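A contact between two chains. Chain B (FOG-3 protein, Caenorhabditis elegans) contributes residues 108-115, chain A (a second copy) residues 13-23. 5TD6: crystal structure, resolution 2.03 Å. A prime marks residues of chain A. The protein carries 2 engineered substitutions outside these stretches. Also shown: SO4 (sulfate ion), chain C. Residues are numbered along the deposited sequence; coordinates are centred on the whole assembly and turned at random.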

# COMPACT_ATOMS: atom_id res chain seq x y z
N THR B 108 -12.44 3.43 -9.21
CA THR B 108 -10.99 3.57 -9.30
C THR B 108 -10.37 2.58 -8.32
O THR B 108 -10.68 2.60 -7.12
CB THR B 108 -10.55 4.99 -8.98
OG1 THR B 108 -11.35 5.90 -9.74
CG2 THR B 108 -9.06 5.19 -9.32
N PRO B 109 -9.51 1.69 -8.82
CA PRO B 109 -9.04 0.63 -7.94
C PRO B 109 -8.01 1.13 -6.95
O PRO B 109 -7.15 1.94 -7.29
CB PRO B 109 -8.41 -0.40 -8.91
CG PRO B 109 -8.07 0.40 -10.13
CD PRO B 109 -9.10 1.50 -10.23
N ILE B 110 -8.14 0.66 -5.72
CA ILE B 110 -7.14 0.88 -4.69
C ILE B 110 -6.27 -0.39 -4.58
O ILE B 110 -5.04 -0.33 -4.53
CB ILE B 110 -7.77 1.19 -3.33
CG1 ILE B 110 -8.52 2.53 -3.37
CG2 ILE B 110 -6.67 1.17 -2.26
CD1 ILE B 110 -9.44 2.78 -2.13
N TRP B 111 -6.93 -1.54 -4.55
CA TRP B 111 -6.23 -2.83 -4.56
C TRP B 111 -7.12 -3.92 -5.16
O TRP B 111 -8.34 -3.95 -4.93
CB TRP B 111 -5.79 -3.22 -3.15
CG TRP B 111 -5.03 -4.57 -3.08
CD1 TRP B 111 -3.70 -4.79 -3.30
CD2 TRP B 111 -5.59 -5.86 -2.76
NE1 TRP B 111 -3.39 -6.13 -3.14
CE2 TRP B 111 -4.54 -6.80 -2.81
CE3 TRP B 111 -6.89 -6.30 -2.45
CZ2 TRP B 111 -4.75 -8.16 -2.55
CZ3 TRP B 111 -7.09 -7.65 -2.19
CH2 TRP B 111 -6.02 -8.56 -2.23
N ILE B 112 -6.48 -4.80 -5.93
CA ILE B 112 -7.10 -5.97 -6.54
C ILE B 112 -6.18 -7.16 -6.33
O ILE B 112 -4.97 -7.07 -6.57
CB ILE B 112 -7.35 -5.80 -8.07
CG1 ILE B 112 -8.20 -4.56 -8.37
CG2 ILE B 112 -8.06 -7.04 -8.66
CD1 ILE B 112 -8.73 -4.53 -9.82
N GLY B 113 -6.73 -8.26 -5.86
CA GLY B 113 -5.93 -9.44 -5.63
C GLY B 113 -6.76 -10.66 -5.28
O GLY B 113 -7.99 -10.65 -5.41
N ASP B 114 -6.06 -11.69 -4.83
CA ASP B 114 -6.63 -12.99 -4.49
C ASP B 114 -7.57 -12.79 -3.30
O ASP B 114 -7.20 -12.11 -2.34
CB ASP B 114 -5.47 -13.97 -4.17
CG ASP B 114 -5.90 -15.44 -4.04
OD1 ASP B 114 -7.00 -15.74 -3.55
OD2 ASP B 114 -5.08 -16.30 -4.41
N VAL B 115 -8.80 -13.32 -3.37
CA VAL B 115 -9.72 -13.20 -2.23
C VAL B 115 -9.16 -13.90 -0.99
O VAL B 115 -9.62 -13.68 0.12
CB VAL B 115 -11.13 -13.80 -2.53
CG1 VAL B 115 -11.82 -13.00 -3.64
CG2 VAL B 115 -11.04 -15.30 -2.90
S SO4 C . -8.87 -10.85 -13.56
O1 SO4 C . -10.16 -10.66 -12.90
O2 SO4 C . -9.05 -10.96 -15.00
O3 SO4 C . -8.17 -12.06 -13.09
O4 SO4 C . -8.06 -9.68 -13.28
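Chain A 13-23: CRYLFGHIPRR

Chain A meets chain B through a compact segment that is mostly loop and turn, and the nearest CA atoms fix its direction: Ile110 CA lies 6.5 Å from Arg14′ CA, Ile112 CA 6.3 Å from Phe17′ CA, and Gly113 CA 5.9 Å from Arg22′ CA. Both stretches therefore advance in the same sense, although eight steps along chain A separate Arg14′ from Arg22′, against three from Ile110 to Gly113. The surplus is taken up by tight turns, in which Leu16′ N and Phe17′ N both donate to Cys13′ O (2.7 and 3.0 Å), and His19′ N and Ile20′ N both donate to Leu16′ O (2.9 and 3.1 Å). Chain B is extended at Thr108 and Pro109 and again at Trp111 and Ile112, with a corner at Ile110, where phi/psi is -100/-46.

Phe17′ covers the most surface, 113 Å² of its area being masked by chain B. Its CA-to-CB bond points toward the partner, and with chi1 at -66° (m) the ring lies beside the strand, with Ile112 N and Trp111 C over one face. Apolar side chains of chain B pack against it: Pro109 CB is 3.8 Å from Phe17′ CB, Trp111 CD1 3.8 Å from Phe17′ CZ, and Ile112 CB 3.8 Å from Phe17′ CD1. The Trp111 five-membered ring and the Phe17′ ring are oblique, their planes at 76° and centroids 5.4 Å apart. Ile112, the main contributor from chain B at 76 Å², also points toward chain A and brings its CD1 to 4.0 Å from Gly18′ N.

Arg22′, with 85 Å² covered, begins the helix that follows Pro21′ at the N-cap. Its side chain runs from the end of the strand over the loop that follows: Arg22′ CB is 4.1 Å from Ile112 CG2, Arg22′ CD 3.2 Å from Gly113 C, and Arg22′ NH1 3.6 Å from Asp114 CA. Asp114 OD2 stays 4.2 Å from Arg22′ NH1, opposite charges near each other but beyond a salt bridge. A sulfate, probably from the crystallisation liquor, accepts a very short hydrogen bond through O4 from Arg22′ N (2.5 Å, 167°).

No direct hydrogen bond joins the stretches; polar links at the Arg14′ end pass through water. One water accepts from Arg14′ NH1 (3.0 Å) and donates to Ile110 O (2.8 Å), while another donates to Arg14′ O (3.0 Å) and Pro109 O (2.8 Å).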

# COMPACT_ATOMS: atom_id res chain seq x y z
N CYS A 13 1.90 -1.18 -8.59
CA CYS A 13 0.80 -2.01 -9.09
C CYS A 13 -0.51 -1.22 -9.21
O CYS A 13 -1.36 -1.56 -10.03
CB CYS A 13 0.60 -3.24 -8.19
SG CYS A 13 1.92 -4.50 -8.40
N ARG A 14 -0.67 -0.16 -8.43
CA ARG A 14 -1.89 0.65 -8.55
C ARG A 14 -2.00 1.35 -9.93
O ARG A 14 -3.09 1.74 -10.34
CB ARG A 14 -1.99 1.68 -7.42
CG ARG A 14 -2.46 1.04 -6.10
CD ARG A 14 -2.80 2.03 -4.97
NE ARG A 14 -1.68 2.82 -4.42
CZ ARG A 14 -0.88 2.42 -3.43
NH1 ARG A 14 -1.02 1.21 -2.90
NH2 ARG A 14 0.07 3.23 -2.96
N TYR A 15 -0.89 1.45 -10.69
CA TYR A 15 -1.00 1.91 -12.08
C TYR A 15 -1.53 0.79 -13.00
O TYR A 15 -1.95 1.05 -14.14
CB TYR A 15 0.35 2.41 -12.61
CG TYR A 15 0.76 3.73 -12.03
CD1 TYR A 15 0.21 4.92 -12.51
CD2 TYR A 15 1.69 3.78 -11.00
CE1 TYR A 15 0.59 6.15 -11.97
CE2 TYR A 15 2.08 4.98 -10.47
CZ TYR A 15 1.53 6.16 -10.94
OH TYR A 15 1.93 7.33 -10.38
N LEU A 16 -1.52 -0.44 -12.49
CA LEU A 16 -1.76 -1.62 -13.33
C LEU A 16 -3.16 -2.22 -13.09
O LEU A 16 -3.76 -2.77 -14.02
CB LEU A 16 -0.70 -2.71 -13.06
CG LEU A 16 0.77 -2.33 -13.25
CD1 LEU A 16 1.64 -3.58 -13.08
CD2 LEU A 16 1.02 -1.64 -14.62
N PHE A 17 -3.65 -2.13 -11.86
CA PHE A 17 -4.96 -2.69 -11.50
C PHE A 17 -6.02 -2.17 -12.44
O PHE A 17 -6.10 -0.96 -12.66
CB PHE A 17 -5.36 -2.33 -10.06
CG PHE A 17 -4.47 -2.94 -8.98
CD1 PHE A 17 -4.00 -4.25 -9.09
CD2 PHE A 17 -4.14 -2.21 -7.84
CE1 PHE A 17 -3.18 -4.80 -8.08
CE2 PHE A 17 -3.33 -2.76 -6.84
CZ PHE A 17 -2.86 -4.05 -6.97
N GLY A 18 -6.84 -3.07 -12.98
CA GLY A 18 -7.93 -2.69 -13.87
C GLY A 18 -7.54 -2.70 -15.33
O GLY A 18 -8.40 -2.78 -16.22
N HIS A 19 -6.23 -2.63 -15.59
CA HIS A 19 -5.71 -2.59 -16.96
C HIS A 19 -5.17 -3.94 -17.38
O HIS A 19 -5.30 -4.34 -18.53
CB HIS A 19 -4.59 -1.54 -17.10
CG HIS A 19 -5.04 -0.14 -16.79
ND1 HIS A 19 -5.71 0.64 -17.70
CD2 HIS A 19 -4.88 0.62 -15.68
CE1 HIS A 19 -5.97 1.82 -17.16
NE2 HIS A 19 -5.47 1.84 -15.94
N ILE A 20 -4.53 -4.61 -16.44
CA ILE A 20 -3.86 -5.89 -16.66
C ILE A 20 -4.55 -6.86 -15.70
O ILE A 20 -4.86 -6.45 -14.57
CB ILE A 20 -2.34 -5.79 -16.37
CG1 ILE A 20 -1.70 -4.79 -17.35
CG2 ILE A 20 -1.62 -7.15 -16.52
CD1 ILE A 20 -0.19 -4.74 -17.24
N PRO A 21 -4.79 -8.12 -16.11
CA PRO A 21 -5.53 -8.99 -15.17
C PRO A 21 -4.80 -9.25 -13.85
O PRO A 21 -3.57 -9.12 -13.73
CB PRO A 21 -5.69 -10.30 -15.97
CG PRO A 21 -5.65 -9.87 -17.41
CD PRO A 21 -4.63 -8.74 -17.44
N ARG A 22 -5.60 -9.60 -12.85
CA ARG A 22 -5.12 -9.76 -11.47
C ARG A 22 -3.92 -10.71 -11.32
O ARG A 22 -2.94 -10.39 -10.65
CB ARG A 22 -6.27 -10.25 -10.57
CG ARG A 22 -5.77 -10.91 -9.30
CD ARG A 22 -6.89 -11.39 -8.43
NE ARG A 22 -7.47 -12.66 -8.84
CZ ARG A 22 -6.98 -13.86 -8.52
NH1 ARG A 22 -5.86 -13.99 -7.81
NH2 ARG A 22 -7.62 -14.95 -8.94
N ARG A 23 -3.97 -11.89 -11.94
CA ARG A 23 -2.90 -12.86 -11.69
C ARG A 23 -1.52 -12.41 -12.19
O ARG A 23 -0.55 -12.47 -11.43
CB ARG A 23 -3.28 -14.23 -12.27
CG ARG A 23 -4.30 -14.97 -11.39
CD ARG A 23 -4.77 -16.26 -12.04
NE ARG A 23 -6.01 -16.78 -11.46
CZ ARG A 23 -7.22 -16.29 -11.73
NH1 ARG A 23 -7.36 -15.26 -12.55
NH2 ARG A 23 -8.30 -16.84 -11.17
O HOH W 1 -2.69 -1.23 -3.38
O HOH W 2 -5.18 3.24 -8.78